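Local coordinates for protein quinoline 2-oxidoreductase medium subunit (Pseudomonas putida, PDB 1T3Q) that carries the FAD of quinoline 2-oxidoreductase, a molybdenum hydroxylase, and probably serves electron transfer as its flavoprotein subunit, at residues C[75-80]-C[95-100]; C[112-117]-C[123-128]. All blocks are in the same frame, centred on the assembly; numbering follows the deposited sequence.

Interaction 1 (C[75-80]-C[95-100]); sequences VTHFRN and KVLAHV. With FAD (flavin-adenine dinucleotide), chain R.
Leu97 spreads its two methyls over the start of helix 77-82, each with its own task. Leu97 CD1 lies against Asn80 CB at 3.3 Å, a close approach for two carbons, and also sits beside the backbone O of His77. Leu97 CD2 turns to the base of the imidazole, 4.0 Å from His77 ND1. The leucine and histidine side chains meet at roughly a right angle, as do His77 and Val100, where Val100 CG1 comes within 3.9 Å of His77 CD2. Leu97 and Val100 both reach the ring obliquely, and no hydrogen bond crosses between the segments.

The histidine bridges this apolar patch to the cofactor. Its CG stands opposite the carbonyl carbon (chi1 -60°), which carries the ring off the helix toward the ribityl chain, and there His77 NE2 and FAD O2' share a 3.0 Å hydrogen bond with the hydroxyl at the ring edge, near its plane. An alanine here would lose that bond and would probably leave Leu97 CD2 and Val100 CG1 facing a gap, with the ribityl hydroxyl less firmly oriented. Val100 works for both partners: with CG1 anti to the backbone N (chi1 175°), the same methyl that meets the histidine touches FAD C2 at 3.7 Å.

Each backbone is pinned locally. Thr76 N-caps its helix, OG1 accepting from Arg79 N at 3.1 Å, and a type I turn from Leu97 to Val100 delivers the valine to the flavin. Together they contribute part of the FAD pocket in a PCMH-type flavin-binding domain.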
loop_
_atom_site.group_PDB
_atom_site.type_symbol
_atom_site.label_atom_id
_atom_site.label_comp_id
_atom_site.label_asym_id
_atom_site.label_seq_id
_atom_site.Cartn_x
_atom_site.Cartn_y
_atom_site.Cartn_z
ATOM N N VAL C 75 38.888 25.039 -13.149
ATOM C CA VAL C 75 38.738 24.500 -14.498
ATOM C C VAL C 75 38.596 22.983 -14.338
ATOM O O VAL C 75 39.461 22.334 -13.754
ATOM C CB VAL C 75 39.979 24.823 -15.375
ATOM C CG1 VAL C 75 39.879 24.109 -16.714
ATOM C CG2 VAL C 75 40.081 26.333 -15.587
ATOM N N THR C 76 37.498 22.430 -14.848
ATOM C CA THR C 76 37.230 20.996 -14.741
ATOM C C THR C 76 38.149 20.140 -15.601
ATOM O O THR C 76 38.704 20.612 -16.590
ATOM C CB THR C 76 35.769 20.670 -15.137
ATOM O OG1 THR C 76 35.536 21.081 -16.493
ATOM C CG2 THR C 76 34.794 21.391 -14.216
ATOM N N HIS C 77 38.315 18.877 -15.218
ATOM C CA HIS C 77 39.147 17.974 -15.999
ATOM C C HIS C 77 38.577 17.972 -17.416
ATOM O O HIS C 77 39.320 17.980 -18.401
ATOM C CB HIS C 77 39.103 16.548 -15.444
ATOM C CG HIS C 77 39.576 16.428 -14.028
ATOM N ND1 HIS C 77 40.613 17.179 -13.520
ATOM C CD2 HIS C 77 39.181 15.607 -13.027
ATOM C CE1 HIS C 77 40.838 16.826 -12.267
ATOM N NE2 HIS C 77 39.983 15.873 -11.944
ATOM N N PHE C 78 37.248 17.969 -17.507
ATOM C CA PHE C 78 36.575 17.974 -18.801
ATOM C C PHE C 78 37.001 19.138 -19.691
ATOM O O PHE C 78 37.320 18.941 -20.863
ATOM C CB PHE C 78 35.055 18.038 -18.629
ATOM C CG PHE C 78 34.329 18.339 -19.908
ATOM C CD1 PHE C 78 34.207 17.369 -20.897
ATOM C CD2 PHE C 78 33.826 19.614 -20.152
ATOM C CE1 PHE C 78 33.597 17.664 -22.116
ATOM C CE2 PHE C 78 33.215 19.919 -21.366
ATOM C CZ PHE C 78 33.101 18.941 -22.350
ATOM N N ARG C 79 36.983 20.350 -19.147
ATOM C CA ARG C 79 37.367 21.522 -19.926
ATOM C C ARG C 79 38.835 21.444 -20.322
ATOM O O ARG C 79 39.190 21.728 -21.463
ATOM C CB ARG C 79 37.102 22.809 -19.137
ATOM C CG ARG C 79 35.627 23.149 -18.983
ATOM C CD ARG C 79 35.455 24.464 -18.239
ATOM N NE ARG C 79 36.108 25.573 -18.933
ATOM C CZ ARG C 79 36.541 26.678 -18.330
ATOM N NH1 ARG C 79 37.122 27.640 -19.037
ATOM N NH2 ARG C 79 36.406 26.815 -17.016
ATOM N N ASN C 80 39.687 21.049 -19.381
ATOM C CA ASN C 80 41.112 20.923 -19.661
ATOM C C ASN C 80 41.354 19.914 -20.776
ATOM O O ASN C 80 42.246 20.091 -21.609
ATOM C CB ASN C 80 41.857 20.471 -18.403
ATOM C CG ASN C 80 42.281 21.629 -17.527
ATOM O OD1 ASN C 80 42.525 21.462 -16.329
ATOM N ND2 ASN C 80 42.390 22.811 -18.123
ATOM N N LYS C 95 45.959 14.522 -22.980
ATOM C CA LYS C 95 46.261 13.106 -23.163
ATOM C C LYS C 95 46.384 12.400 -21.813
ATOM O O LYS C 95 46.066 11.213 -21.682
ATOM C CB LYS C 95 47.537 12.929 -23.992
ATOM C CG LYS C 95 47.381 13.440 -25.419
ATOM C CD LYS C 95 48.405 12.848 -26.372
ATOM C CE LYS C 95 49.815 13.270 -26.027
ATOM N NZ LYS C 95 50.769 12.781 -27.061
ATOM N N VAL C 96 46.835 13.138 -20.805
ATOM C CA VAL C 96 46.980 12.585 -19.463
ATOM C C VAL C 96 45.605 12.478 -18.803
ATOM O O VAL C 96 45.303 11.497 -18.120
ATOM C CB VAL C 96 47.889 13.479 -18.582
ATOM C CG1 VAL C 96 47.881 12.974 -17.141
ATOM C CG2 VAL C 96 49.317 13.474 -19.129
ATOM N N LEU C 97 44.771 13.490 -19.026
ATOM C CA LEU C 97 43.432 13.532 -18.451
ATOM C C LEU C 97 42.524 12.400 -18.919
ATOM O O LEU C 97 41.522 12.099 -18.271
ATOM C CB LEU C 97 42.787 14.886 -18.748
ATOM C CG LEU C 97 43.391 16.051 -17.956
ATOM C CD1 LEU C 97 42.970 17.377 -18.563
ATOM C CD2 LEU C 97 42.949 15.955 -16.504
ATOM N N ALA C 98 42.867 11.772 -20.039
ATOM C CA ALA C 98 42.070 10.665 -20.551
ATOM C C ALA C 98 42.129 9.487 -19.575
ATOM O O ALA C 98 41.232 8.642 -19.545
ATOM C CB ALA C 98 42.588 10.233 -21.920
ATOM N N HIS C 99 43.189 9.446 -18.776
ATOM C CA HIS C 99 43.399 8.384 -17.795
ATOM C C HIS C 99 42.738 8.683 -16.452
ATOM O O HIS C 99 42.594 7.792 -15.614
ATOM C CB HIS C 99 44.902 8.170 -17.572
ATOM C CG HIS C 99 45.620 7.620 -18.765
ATOM N ND1 HIS C 99 45.613 6.278 -19.083
ATOM C CD2 HIS C 99 46.345 8.232 -19.731
ATOM C CE1 HIS C 99 46.304 6.087 -20.193
ATOM N NE2 HIS C 99 46.757 7.257 -20.607
ATOM N N VAL C 100 42.335 9.931 -16.244
ATOM C CA VAL C 100 41.717 10.315 -14.980
ATOM C C VAL C 100 40.240 9.940 -14.854
ATOM O O VAL C 100 39.384 10.471 -15.567
ATOM C CB VAL C 100 41.877 11.835 -14.733
ATOM C CG1 VAL C 100 41.128 12.250 -13.476
ATOM C CG2 VAL C 100 43.357 12.177 -14.601
HETATM P PA FAD R . 37.113 18.622 -4.105
HETATM O O1A FAD R . 36.816 17.187 -3.845
HETATM O O2A FAD R . 36.160 19.536 -3.883
HETATM O O5B FAD R . 38.144 18.815 -3.007
HETATM C C5B FAD R . 39.548 18.402 -3.068
HETATM C C4B FAD R . 40.300 18.929 -1.773
HETATM O O4B FAD R . 41.000 20.168 -2.184
HETATM C C3B FAD R . 39.485 19.336 -0.497
HETATM O O3B FAD R . 40.205 19.102 0.676
HETATM C C2B FAD R . 39.189 20.842 -0.773
HETATM O O2B FAD R . 38.998 21.576 0.411
HETATM C C1B FAD R . 40.469 21.297 -1.409
HETATM N N9A FAD R . 40.324 22.343 -2.421
HETATM C C8A FAD R . 39.600 22.276 -3.594
HETATM N N7A FAD R . 39.838 23.298 -4.414
HETATM C C5A FAD R . 40.747 24.081 -3.740
HETATM C C6A FAD R . 41.446 25.354 -4.104
HETATM N N6A FAD R . 41.248 26.013 -5.219
HETATM N N1A FAD R . 42.325 25.834 -3.141
HETATM C C2A FAD R . 42.557 25.178 -1.951
HETATM N N3A FAD R . 41.963 24.022 -1.533
HETATM C C4A FAD R . 41.022 23.537 -2.436
HETATM N N1 FAD R . 41.775 11.532 -9.644
HETATM C C2 FAD R . 42.858 11.231 -10.366
HETATM O O2 FAD R . 43.878 11.868 -10.285
HETATM N N3 FAD R . 42.934 10.018 -11.130
HETATM C C4 FAD R . 41.926 9.058 -11.088
HETATM O O4 FAD R . 42.061 8.035 -11.722
HETATM C C4X FAD R . 40.766 9.337 -10.235
HETATM N N5 FAD R . 39.736 8.434 -10.142
HETATM C C5X FAD R . 38.618 8.789 -9.410
HETATM C C6 FAD R . 37.555 7.832 -9.320
HETATM C C7 FAD R . 36.387 8.106 -8.607
HETATM C C7M FAD R . 35.310 7.046 -8.516
HETATM C C8 FAD R . 36.218 9.421 -7.944
HETATM C C8M FAD R . 34.980 9.786 -7.161
HETATM C C9 FAD R . 37.254 10.389 -8.044
HETATM C C9A FAD R . 38.457 10.082 -8.756
HETATM N N10 FAD R . 39.584 11.009 -8.888
HETATM C C10 FAD R . 40.716 10.658 -9.560
HETATM C "C1'" FAD R . 39.542 12.276 -8.109
HETATM C "C2'" FAD R . 39.191 13.517 -8.978
HETATM O "O2'" FAD R . 40.316 13.860 -9.794
HETATM C "C3'" FAD R . 38.835 14.632 -7.991
HETATM O "O3'" FAD R . 37.931 15.502 -8.685
HETATM C "C4'" FAD R . 40.064 15.449 -7.509
HETATM O "O4'" FAD R . 41.020 14.611 -6.853
HETATM C "C5'" FAD R . 39.549 16.471 -6.535
HETATM O "O5'" FAD R . 39.056 17.725 -7.307
HETATM P P FAD R . 37.736 18.340 -6.928
HETATM O O1P FAD R . 37.595 19.570 -7.831
HETATM O O2P FAD R . 36.682 17.435 -6.925
HETATM O O3P FAD R . 37.862 18.830 -5.545
#

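Interaction 2 (C[112-117]-C[123-128]); sequences GGSLAH and EMPFLM. With FAD (flavin-adenine dinucleotide), chain R.
Leu115 of helix 112-117 pushes CD2 onto helix 123-128, where it meets Met124, Pro125 and Met128. This is the apolar part of the contact: Leu115 CD2 lies 3.7 Å from Pro125 CA and 3.9 Å from Met128 CG, and it covers the backbone between Met124 and Pro125. One residue earlier, Ser114 OG packs on Met124 CB. The short helical segments cross almost perpendicularly (-88°), their axes 8.4 Å apart, so the meeting is confined to a small patch.

The polar link runs through an ordered water. Ser114 holds OG anti to its own N (chi1 176°), which sends the hydroxyl across to this water. The water, 2.9 Å from Ser114 OG, accepts from Met124 N at 2.8 Å and donates to FAD O2, joining both helices and the flavin through one molecule.

Direct cofactor contacts fall at both segments. Bent at chi2, the Glu123 side chain brings OE2 to within 2.8 Å of FAD N3, which donates to it, while Glu123 N makes a weak bond of 3.3 Å to FAD O2. Gly113, lacking a side chain, leaves room for the pyrophosphate, and Ala116 CB touches the adenosine ribose.

Chemically, this edge of the flavin is matched donor to acceptor: N3 gives its hydrogen to a carboxylate, whereas O2 receives hydrogens from the water and, weakly, from a backbone N-H.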
loop_
_atom_site.group_PDB
_atom_site.type_symbol
_atom_site.label_atom_id
_atom_site.label_comp_id
_atom_site.label_asym_id
_atom_site.label_seq_id
_atom_site.Cartn_x
_atom_site.Cartn_y
_atom_site.Cartn_z
ATOM N N GLY C 112 42.485 22.484 -9.674
ATOM C CA GLY C 112 42.790 22.973 -8.341
ATOM C C GLY C 112 42.436 21.981 -7.246
ATOM O O GLY C 112 43.193 21.804 -6.290
ATOM N N GLY C 113 41.281 21.338 -7.377
ATOM C CA GLY C 113 40.862 20.364 -6.384
ATOM C C GLY C 113 41.771 19.149 -6.370
ATOM O O GLY C 113 42.109 18.619 -5.309
ATOM N N SER C 114 42.167 18.701 -7.556
ATOM C CA SER C 114 43.054 17.550 -7.668
ATOM C C SER C 114 44.404 17.863 -7.022
ATOM O O SER C 114 44.958 17.041 -6.298
ATOM C CB SER C 114 43.262 17.179 -9.142
ATOM O OG SER C 114 44.188 16.118 -9.277
ATOM N N LEU C 115 44.925 19.059 -7.283
ATOM C CA LEU C 115 46.216 19.456 -6.733
ATOM C C LEU C 115 46.173 19.624 -5.216
ATOM O O LEU C 115 47.095 19.205 -4.514
ATOM C CB LEU C 115 46.695 20.752 -7.400
ATOM C CG LEU C 115 47.019 20.607 -8.892
ATOM C CD1 LEU C 115 47.289 21.973 -9.513
ATOM C CD2 LEU C 115 48.222 19.699 -9.051
ATOM N N ALA C 116 45.098 20.220 -4.714
ATOM C CA ALA C 116 44.953 20.429 -3.279
ATOM C C ALA C 116 44.722 19.108 -2.541
ATOM O O ALA C 116 45.226 18.918 -1.430
ATOM C CB ALA C 116 43.810 21.383 -3.010
ATOM N N HIS C 117 43.959 18.201 -3.150
ATOM C CA HIS C 117 43.694 16.907 -2.523
ATOM C C HIS C 117 45.029 16.187 -2.384
ATOM O O HIS C 117 45.293 15.522 -1.382
ATOM C CB HIS C 117 42.724 16.077 -3.365
ATOM C CG HIS C 117 42.355 14.767 -2.738
ATOM N ND1 HIS C 117 41.852 14.669 -1.457
ATOM C CD2 HIS C 117 42.419 13.500 -3.213
ATOM C CE1 HIS C 117 41.625 13.401 -1.171
ATOM N NE2 HIS C 117 41.960 12.670 -2.220
ATOM N N GLU C 123 47.074 11.904 -11.223
ATOM C CA GLU C 123 47.817 12.353 -12.396
ATOM C C GLU C 123 48.258 13.817 -12.376
ATOM O O GLU C 123 49.404 14.121 -12.701
ATOM C CB GLU C 123 47.005 12.108 -13.680
ATOM C CG GLU C 123 47.003 10.668 -14.172
ATOM C CD GLU C 123 46.094 9.766 -13.358
ATOM O OE1 GLU C 123 46.140 8.529 -13.551
ATOM O OE2 GLU C 123 45.325 10.294 -12.529
ATOM N N MET C 124 47.359 14.723 -12.000
ATOM C CA MET C 124 47.697 16.147 -12.002
ATOM C C MET C 124 48.872 16.573 -11.115
ATOM O O MET C 124 49.733 17.333 -11.558
ATOM C CB MET C 124 46.457 16.991 -11.695
ATOM C CG MET C 124 45.400 16.952 -12.799
ATOM S SD MET C 124 46.012 17.418 -14.450
ATOM C CE MET C 124 46.456 15.825 -15.131
ATOM N N PRO C 125 48.924 16.105 -9.855
ATOM C CA PRO C 125 50.064 16.525 -9.030
ATOM C C PRO C 125 51.373 16.074 -9.671
ATOM O O PRO C 125 52.363 16.804 -9.670
ATOM C CB PRO C 125 49.806 15.828 -7.696
ATOM C CG PRO C 125 48.302 15.785 -7.632
ATOM C CD PRO C 125 47.929 15.376 -9.051
ATOM N N PHE C 126 51.366 14.860 -10.217
ATOM C CA PHE C 126 52.542 14.305 -10.870
ATOM C C PHE C 126 52.905 15.083 -12.128
ATOM O O PHE C 126 54.069 15.421 -12.344
ATOM C CB PHE C 126 52.301 12.838 -11.254
ATOM C CG PHE C 126 53.262 12.321 -12.293
ATOM C CD1 PHE C 126 54.585 12.036 -11.963
ATOM C CD2 PHE C 126 52.854 12.160 -13.614
ATOM C CE1 PHE C 126 55.490 11.600 -12.937
ATOM C CE2 PHE C 126 53.749 11.727 -14.596
ATOM C CZ PHE C 126 55.069 11.446 -14.257
ATOM N N LEU C 127 51.908 15.358 -12.961
ATOM C CA LEU C 127 52.144 16.068 -14.215
ATOM C C LEU C 127 52.600 17.513 -14.038
ATOM O O LEU C 127 53.569 17.949 -14.667
ATOM C CB LEU C 127 50.886 16.041 -15.084
ATOM C CG LEU C 127 51.062 16.617 -16.492
ATOM C CD1 LEU C 127 52.059 15.765 -17.276
ATOM C CD2 LEU C 127 49.718 16.652 -17.203
ATOM N N MET C 128 51.903 18.263 -13.194
ATOM C CA MET C 128 52.273 19.657 -12.975
ATOM C C MET C 128 53.716 19.785 -12.495
ATOM O O MET C 128 54.452 20.659 -12.954
ATOM C CB MET C 128 51.321 20.310 -11.972
ATOM C CG MET C 128 49.886 20.410 -12.463
ATOM S SD MET C 128 49.732 21.258 -14.061
ATOM C CE MET C 128 49.584 19.856 -15.201
HETATM P PA FAD R . 37.113 18.622 -4.105
HETATM O O1A FAD R . 36.816 17.187 -3.845
HETATM O O2A FAD R . 36.160 19.536 -3.883
HETATM O O5B FAD R . 38.144 18.815 -3.007
HETATM C C5B FAD R . 39.548 18.402 -3.068
HETATM C C4B FAD R . 40.300 18.929 -1.773
HETATM O O4B FAD R . 41.000 20.168 -2.184
HETATM C C3B FAD R . 39.485 19.336 -0.497
HETATM O O3B FAD R . 40.205 19.102 0.676
HETATM C C2B FAD R . 39.189 20.842 -0.773
HETATM O O2B FAD R . 38.998 21.576 0.411
HETATM C C1B FAD R . 40.469 21.297 -1.409
HETATM N N9A FAD R . 40.324 22.343 -2.421
HETATM C C8A FAD R . 39.600 22.276 -3.594
HETATM N N7A FAD R . 39.838 23.298 -4.414
HETATM C C5A FAD R . 40.747 24.081 -3.740
HETATM C C6A FAD R . 41.446 25.354 -4.104
HETATM N N6A FAD R . 41.248 26.013 -5.219
HETATM N N1A FAD R . 42.325 25.834 -3.141
HETATM C C2A FAD R . 42.557 25.178 -1.951
HETATM N N3A FAD R . 41.963 24.022 -1.533
HETATM C C4A FAD R . 41.022 23.537 -2.436
HETATM N N1 FAD R . 41.775 11.532 -9.644
HETATM C C2 FAD R . 42.858 11.231 -10.366
HETATM O O2 FAD R . 43.878 11.868 -10.285
HETATM N N3 FAD R . 42.934 10.018 -11.130
HETATM C C4 FAD R . 41.926 9.058 -11.088
HETATM O O4 FAD R . 42.061 8.035 -11.722
HETATM C C4X FAD R . 40.766 9.337 -10.235
HETATM N N5 FAD R . 39.736 8.434 -10.142
HETATM C C5X FAD R . 38.618 8.789 -9.410
HETATM C C6 FAD R . 37.555 7.832 -9.320
HETATM C C7 FAD R . 36.387 8.106 -8.607
HETATM C C7M FAD R . 35.310 7.046 -8.516
HETATM C C8 FAD R . 36.218 9.421 -7.944
HETATM C C8M FAD R . 34.980 9.786 -7.161
HETATM C C9 FAD R . 37.254 10.389 -8.044
HETATM C C9A FAD R . 38.457 10.082 -8.756
HETATM N N10 FAD R . 39.584 11.009 -8.888
HETATM C C10 FAD R . 40.716 10.658 -9.560
HETATM C "C1'" FAD R . 39.542 12.276 -8.109
HETATM C "C2'" FAD R . 39.191 13.517 -8.978
HETATM O "O2'" FAD R . 40.316 13.860 -9.794
HETATM C "C3'" FAD R . 38.835 14.632 -7.991
HETATM O "O3'" FAD R . 37.931 15.502 -8.685
HETATM C "C4'" FAD R . 40.064 15.449 -7.509
HETATM O "O4'" FAD R . 41.020 14.611 -6.853
HETATM C "C5'" FAD R . 39.549 16.471 -6.535
HETATM O "O5'" FAD R . 39.056 17.725 -7.307
HETATM P P FAD R . 37.736 18.340 -6.928
HETATM O O1P FAD R . 37.595 19.570 -7.831
HETATM O O2P FAD R . 36.682 17.435 -6.925
HETATM O O3P FAD R . 37.862 18.830 -5.545
HETATM O O HOH W 1 44.616 14.260 -11.438
#

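Overall arrangement
Interactions 1 and 2 have their centres 11 Å apart and meet along helix 123-130. Val100 CG2 packs 3.4 Å from Glu123 OE2, so the valine beside the pyrimidine ring also borders the carboxylate that binds it. Farther from the cofactor, Leu97 CD2 touches Met124 CE at 3.8 Å, and Val96 CG2 meets Leu127 CD2 at 3.7 Å, giving the two contacts a shared apolar seam. Both serve the FAD: 75-80 bonds the ribityl hydroxyl O2' and 95-100 puts Val100 by the pyrimidine, while 112-117 runs from the lower ribityl chain past the pyrophosphate to the adenosine and 123-128 takes the pyrimidine edge. Thr110, Leu36 and Leu166 are among the residues that complete the site.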